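Local coordinates for abietadiene synthase, chloroplastic (Abies grandis, PDB 3S9V), which belongs to the terpene synthase family and is a mainly helical chloroplast protein with an N-terminal terpene synthase domain and a metal-binding domain, at residues 528-533 and 604-609; 534-539 and 573-578. All blocks are in the same frame, centred on the assembly; numbering follows the deposited sequence.

Interaction 1. Residues 528-533 and 604-609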
loop_
_atom_site.group_PDB
_atom_site.type_symbol
_atom_site.label_atom_id
_atom_site.label_comp_id
_atom_site.label_asym_id
_atom_site.label_seq_id
_atom_site.Cartn_x
_atom_site.Cartn_y
_atom_site.Cartn_z
ATOM N N THR A 528 7.774 -22.310 -14.298
ATOM C CA THR A 528 6.672 -22.673 -15.169
ATOM C C THR A 528 6.686 -24.145 -15.581
ATOM O O THR A 528 5.654 -24.821 -15.523
ATOM C CB THR A 528 6.687 -21.799 -16.427
ATOM O OG1 THR A 528 6.564 -20.423 -16.041
ATOM C CG2 THR A 528 5.546 -22.189 -17.364
ATOM N N LYS A 529 7.844 -24.640 -16.005
ATOM C CA LYS A 529 7.952 -26.035 -16.416
ATOM C C LYS A 529 7.706 -26.969 -15.242
ATOM O O LYS A 529 6.974 -27.951 -15.361
ATOM C CB LYS A 529 9.324 -26.306 -17.032
ATOM C CG LYS A 529 9.447 -25.755 -18.451
ATOM C CD LYS A 529 10.871 -25.815 -18.969
ATOM C CE LYS A 529 10.959 -25.197 -20.361
ATOM N NZ LYS A 529 12.364 -25.101 -20.850
ATOM N N THR A 530 8.307 -26.650 -14.103
ATOM C CA THR A 530 8.140 -27.470 -12.915
ATOM C C THR A 530 6.689 -27.482 -12.437
ATOM O O THR A 530 6.173 -28.530 -12.062
ATOM C CB THR A 530 9.050 -26.983 -11.783
ATOM O OG1 THR A 530 10.382 -26.814 -12.293
ATOM C CG2 THR A 530 9.082 -28.001 -10.664
ATOM N N SER A 531 6.029 -26.326 -12.458
ATOM C CA SER A 531 4.628 -26.249 -12.041
ATOM C C SER A 531 3.759 -27.068 -12.987
ATOM O O SER A 531 2.884 -27.816 -12.551
ATOM C CB SER A 531 4.132 -24.801 -12.047
ATOM O OG SER A 531 4.849 -24.011 -11.122
ATOM N N ASN A 532 3.999 -26.922 -14.287
ATOM C CA ASN A 532 3.226 -27.663 -15.277
ATOM C C ASN A 532 3.394 -29.160 -15.033
ATOM O O ASN A 532 2.439 -29.930 -15.154
ATOM C CB ASN A 532 3.678 -27.310 -16.695
ATOM C CG ASN A 532 2.520 -27.262 -17.671
ATOM O OD1 ASN A 532 1.745 -28.213 -17.774
ATOM N ND2 ASN A 532 2.390 -26.152 -18.387
ATOM N N PHE A 533 4.602 -29.580 -14.678
ATOM C CA PHE A 533 4.811 -30.991 -14.412
ATOM C C PHE A 533 4.125 -31.468 -13.140
ATOM O O PHE A 533 3.749 -32.631 -13.049
ATOM C CB PHE A 533 6.298 -31.335 -14.377
ATOM C CG PHE A 533 6.801 -31.896 -15.675
ATOM C CD1 PHE A 533 7.556 -31.118 -16.545
ATOM C CD2 PHE A 533 6.453 -33.188 -16.061
ATOM C CE1 PHE A 533 7.955 -31.615 -17.779
ATOM C CE2 PHE A 533 6.849 -33.695 -17.297
ATOM C CZ PHE A 533 7.601 -32.905 -18.156
ATOM N N ASN A 604 15.631 -36.032 -5.237
ATOM C CA ASN A 604 15.108 -36.098 -3.884
ATOM C C ASN A 604 13.874 -35.202 -3.761
ATOM O O ASN A 604 12.890 -35.572 -3.118
ATOM C CB ASN A 604 16.188 -35.671 -2.887
ATOM C CG ASN A 604 15.800 -35.955 -1.454
ATOM O OD1 ASN A 604 15.675 -35.044 -0.641
ATOM N ND2 ASN A 604 15.606 -37.230 -1.136
ATOM N N VAL A 605 13.917 -34.025 -4.381
ATOM C CA VAL A 605 12.768 -33.129 -4.330
ATOM C C VAL A 605 11.564 -33.892 -4.868
ATOM O O VAL A 605 10.509 -33.927 -4.227
ATOM C CB VAL A 605 12.972 -31.864 -5.192
ATOM C CG1 VAL A 605 11.649 -31.075 -5.306
ATOM C CG2 VAL A 605 14.058 -30.994 -4.583
ATOM N N TRP A 606 11.735 -34.512 -6.037
ATOM C CA TRP A 606 10.662 -35.279 -6.670
ATOM C C TRP A 606 10.311 -36.567 -5.919
ATOM O O TRP A 606 9.150 -36.987 -5.906
ATOM C CB TRP A 606 11.019 -35.597 -8.134
ATOM C CG TRP A 606 10.737 -34.447 -9.067
ATOM C CD1 TRP A 606 11.651 -33.643 -9.678
ATOM C CD2 TRP A 606 9.448 -33.925 -9.414
ATOM N NE1 TRP A 606 11.014 -32.646 -10.379
ATOM C CE2 TRP A 606 9.661 -32.795 -10.233
ATOM C CE3 TRP A 606 8.129 -34.301 -9.106
ATOM C CZ2 TRP A 606 8.603 -32.027 -10.752
ATOM C CZ3 TRP A 606 7.074 -33.538 -9.620
ATOM C CH2 TRP A 606 7.322 -32.411 -10.436
ATOM N N LYS A 607 11.307 -37.186 -5.292
ATOM C CA LYS A 607 11.079 -38.412 -4.532
ATOM C C LYS A 607 9.961 -38.186 -3.521
ATOM O O LYS A 607 8.999 -38.943 -3.473
ATOM C CB LYS A 607 12.358 -38.830 -3.799
ATOM C CG LYS A 607 12.171 -39.954 -2.779
ATOM C CD LYS A 607 13.455 -40.211 -2.005
ATOM C CE LYS A 607 13.243 -41.185 -0.850
ATOM N NZ LYS A 607 12.731 -42.506 -1.314
ATOM N N VAL A 608 10.086 -37.127 -2.726
ATOM C CA VAL A 608 9.089 -36.817 -1.706
ATOM C C VAL A 608 7.744 -36.428 -2.309
ATOM O O VAL A 608 6.692 -36.766 -1.767
ATOM C CB VAL A 608 9.595 -35.689 -0.770
ATOM C CG1 VAL A 608 8.521 -35.314 0.253
ATOM C CG2 VAL A 608 10.865 -36.158 -0.051
ATOM N N GLN A 609 7.781 -35.729 -3.438
ATOM C CA GLN A 609 6.560 -35.303 -4.110
ATOM C C GLN A 609 5.760 -36.504 -4.626
ATOM O O GLN A 609 4.540 -36.589 -4.425
ATOM C CB GLN A 609 6.893 -34.389 -5.287
ATOM C CG GLN A 609 5.668 -33.779 -5.948
ATOM C CD GLN A 609 4.905 -32.890 -4.987
ATOM O OE1 GLN A 609 5.463 -31.942 -4.437
ATOM N NE2 GLN A 609 3.627 -33.192 -4.774
#

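Interaction 2. Residues 534-539 and 573-578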
loop_
_atom_site.group_PDB
_atom_site.type_symbol
_atom_site.label_atom_id
_atom_site.label_comp_id
_atom_site.label_asym_id
_atom_site.label_seq_id
_atom_site.Cartn_x
_atom_site.Cartn_y
_atom_site.Cartn_z
ATOM N N THR A 534 3.954 -30.587 -12.156
ATOM C CA THR A 534 3.266 -31.010 -10.939
ATOM C C THR A 534 1.784 -31.196 -11.274
ATOM O O THR A 534 1.101 -32.006 -10.655
ATOM C CB THR A 534 3.422 -29.989 -9.778
ATOM O OG1 THR A 534 2.869 -28.721 -10.154
ATOM C CG2 THR A 534 4.880 -29.808 -9.436
ATOM N N VAL A 535 1.298 -30.458 -12.270
ATOM C CA VAL A 535 -0.099 -30.567 -12.689
ATOM C C VAL A 535 -0.309 -31.857 -13.471
ATOM O O VAL A 535 -1.266 -32.592 -13.223
ATOM C CB VAL A 535 -0.522 -29.372 -13.576
ATOM C CG1 VAL A 535 -1.825 -29.688 -14.311
ATOM C CG2 VAL A 535 -0.700 -28.139 -12.713
ATOM N N ILE A 536 0.597 -32.120 -14.410
ATOM C CA ILE A 536 0.552 -33.315 -15.249
ATOM C C ILE A 536 0.654 -34.593 -14.413
ATOM O O ILE A 536 -0.141 -35.525 -14.583
ATOM C CB ILE A 536 1.712 -33.301 -16.292
ATOM C CG1 ILE A 536 1.479 -32.197 -17.330
ATOM C CG2 ILE A 536 1.827 -34.649 -16.979
ATOM C CD1 ILE A 536 2.647 -32.021 -18.289
ATOM N N LEU A 537 1.637 -34.639 -13.517
ATOM C CA LEU A 537 1.832 -35.809 -12.671
ATOM C C LEU A 537 0.696 -35.941 -11.662
ATOM O O LEU A 537 0.323 -37.050 -11.272
ATOM C CB LEU A 537 3.186 -35.732 -11.957
ATOM C CG LEU A 537 4.394 -35.748 -12.903
ATOM C CD1 LEU A 537 5.689 -35.807 -12.105
ATOM C CD2 LEU A 537 4.303 -36.946 -13.821
ATOM N N ASP A 538 0.139 -34.810 -11.250
ATOM C CA ASP A 538 -0.970 -34.827 -10.308
ATOM C C ASP A 538 -2.140 -35.553 -10.969
ATOM O O ASP A 538 -2.806 -36.374 -10.336
ATOM C CB ASP A 538 -1.396 -33.404 -9.952
ATOM C CG ASP A 538 -2.368 -33.363 -8.799
ATOM O OD1 ASP A 538 -2.930 -32.281 -8.529
ATOM O OD2 ASP A 538 -2.567 -34.413 -8.153
ATOM N N ASP A 539 -2.392 -35.242 -12.240
ATOM C CA ASP A 539 -3.484 -35.887 -12.965
ATOM C C ASP A 539 -3.146 -37.361 -13.204
ATOM O O ASP A 539 -4.011 -38.233 -13.099
ATOM C CB ASP A 539 -3.743 -35.197 -14.314
ATOM C CG ASP A 539 -4.256 -33.769 -14.162
ATOM O OD1 ASP A 539 -5.016 -33.495 -13.205
ATOM O OD2 ASP A 539 -3.912 -32.921 -15.017
ATOM N N LYS A 573 4.345 -43.449 -20.581
ATOM C CA LYS A 573 5.647 -43.482 -21.242
ATOM C C LYS A 573 6.025 -42.114 -21.773
ATOM O O LYS A 573 7.126 -41.622 -21.533
ATOM C CB LYS A 573 5.613 -44.488 -22.395
ATOM C CG LYS A 573 6.897 -44.599 -23.194
ATOM C CD LYS A 573 6.728 -45.632 -24.300
ATOM C CE LYS A 573 7.925 -45.673 -25.236
ATOM N NZ LYS A 573 7.699 -46.626 -26.361
ATOM N N ILE A 574 5.098 -41.513 -22.508
ATOM C CA ILE A 574 5.293 -40.194 -23.082
ATOM C C ILE A 574 5.551 -39.198 -21.954
ATOM O O ILE A 574 6.529 -38.445 -21.982
ATOM C CB ILE A 574 4.031 -39.760 -23.871
ATOM C CG1 ILE A 574 3.877 -40.624 -25.126
ATOM C CG2 ILE A 574 4.110 -38.287 -24.232
ATOM C CD1 ILE A 574 2.584 -40.362 -25.878
ATOM N N CYS A 575 4.665 -39.207 -20.961
ATOM C CA CYS A 575 4.789 -38.306 -19.831
ATOM C C CYS A 575 6.184 -38.375 -19.223
ATOM O O CYS A 575 6.829 -37.349 -19.034
ATOM C CB CYS A 575 3.742 -38.636 -18.764
ATOM S SG CYS A 575 3.960 -37.706 -17.236
ATOM N N PHE A 576 6.654 -39.582 -18.927
ATOM C CA PHE A 576 7.970 -39.744 -18.330
ATOM C C PHE A 576 9.119 -39.273 -19.227
ATOM O O PHE A 576 9.985 -38.519 -18.777
ATOM C CB PHE A 576 8.228 -41.200 -17.930
ATOM C CG PHE A 576 9.531 -41.387 -17.213
ATOM C CD1 PHE A 576 9.697 -40.908 -15.919
ATOM C CD2 PHE A 576 10.622 -41.963 -17.857
ATOM C CE1 PHE A 576 10.931 -40.990 -15.277
ATOM C CE2 PHE A 576 11.861 -42.051 -17.223
ATOM C CZ PHE A 576 12.016 -41.560 -15.929
ATOM N N VAL A 577 9.142 -39.724 -20.481
ATOM C CA VAL A 577 10.204 -39.323 -21.400
ATOM C C VAL A 577 10.324 -37.804 -21.366
ATOM O O VAL A 577 11.428 -37.267 -21.259
ATOM C CB VAL A 577 9.922 -39.803 -22.853
ATOM C CG1 VAL A 577 10.964 -39.240 -23.805
ATOM C CG2 VAL A 577 9.955 -41.329 -22.911
ATOM N N GLY A 578 9.182 -37.125 -21.444
ATOM C CA GLY A 578 9.175 -35.674 -21.388
ATOM C C GLY A 578 9.742 -35.195 -20.059
ATOM O O GLY A 578 10.571 -34.289 -20.019
#

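Interaction 1. Residues 528-533 and 604-609
Trp606 reaches out from helix 599-621 and sets the six-membered half of its indole against Thr530 and Phe533 of helix 521-541, a helix-helix contact inside the all-alpha metal-binding domain of a terpene synthase. The backbones stay well apart, with 10.3 Å between the CA atoms of Thr530 and Trp606, so the indole itself spans most of the gap. With chi1 at -81° the indole turns away from its own carbonyl, and its benzo end reaches the facing helix. There the methyl of Thr530 meets the ring obliquely, CG2 lying 4.1 Å from CZ2 of Trp606. OG1 sits beside the threonine's own N (chi1 -49°) and hydrogen-bonds the carbonyl of Val526 one turn earlier, which leaves the methyl anti to N and directed at the tryptophan. Phe533 touches with its CB rather than its phenyl ring, which leads off and packs on Trp488 of helix 461-491. No hydrogen bond links the two segments. Beyond them, Phe583 meets Trp606 edge-to-face and Ile647 of helix 641-648 packs against both Thr530 and Trp606, completing a buried apolar setting. On the neighbouring indole carbon, CH2 of Trp606 lies 4.2 Å from CB of Phe533, again approached obliquely.

Interaction 2. Residues 534-539 and 573-578
Cys575 points from helix 570-594 at two side chains that follow each other on helix 521-541, Ile536 and Leu537. Its CB points toward the facing helix but stays 4.8 Å from CG2 of Ile536, leaving the meeting to the next atom out. The thiol is swung anti to the backbone N (chi1 173°), and SG ends against two methyl groups. One is CD2 of Leu537, 3.5 Å from the SG of Cys575; the other is CG2 of Ile536, 3.7 Å from the same sulfur. Seen from SG, these methyls are separated by about 79°, so the sulfur sits in the notch between neighbouring residues. Ile536 offers its short branch, whereas Leu537 reaches in with one tip of its fork. All three are buried, and the contact is apolar, without hydrogen bonds between the segments. Phe553 of helix 547-559 packs on both Leu537 and Cys575, bringing a third helix to the site. Just after this apolar pair, Asp538 and Asp539 open a DDLYD sequence, which matches the aspartate-rich DDxxD motif of the terpene synthase alpha-helical metal-binding fold.

Both interactions are buried, although their centres lie about 34 Å (interaction 1) and 40 Å (interaction 2) from the centre of the chain. They share helix 521-541, whose successive turns face helix 599-621 in interaction 1 and helix 570-594 in interaction 2. The two partner helices are consecutive, and both segments of interaction 2 fall between those of interaction 1 in sequence. With centres 10 Å apart, the two contacts touch: Trp606 CZ3 packs 3.6 Å from CD1 of Leu537, while Phe533 CZ packs on the backbone, 3.7 Å from the carbonyl carbon of Gly578. Interaction 1 bridges widely separated backbones with an aromatic ring, whereas interaction 2 brings its helices nearer through a small thiol among aliphatic methyls.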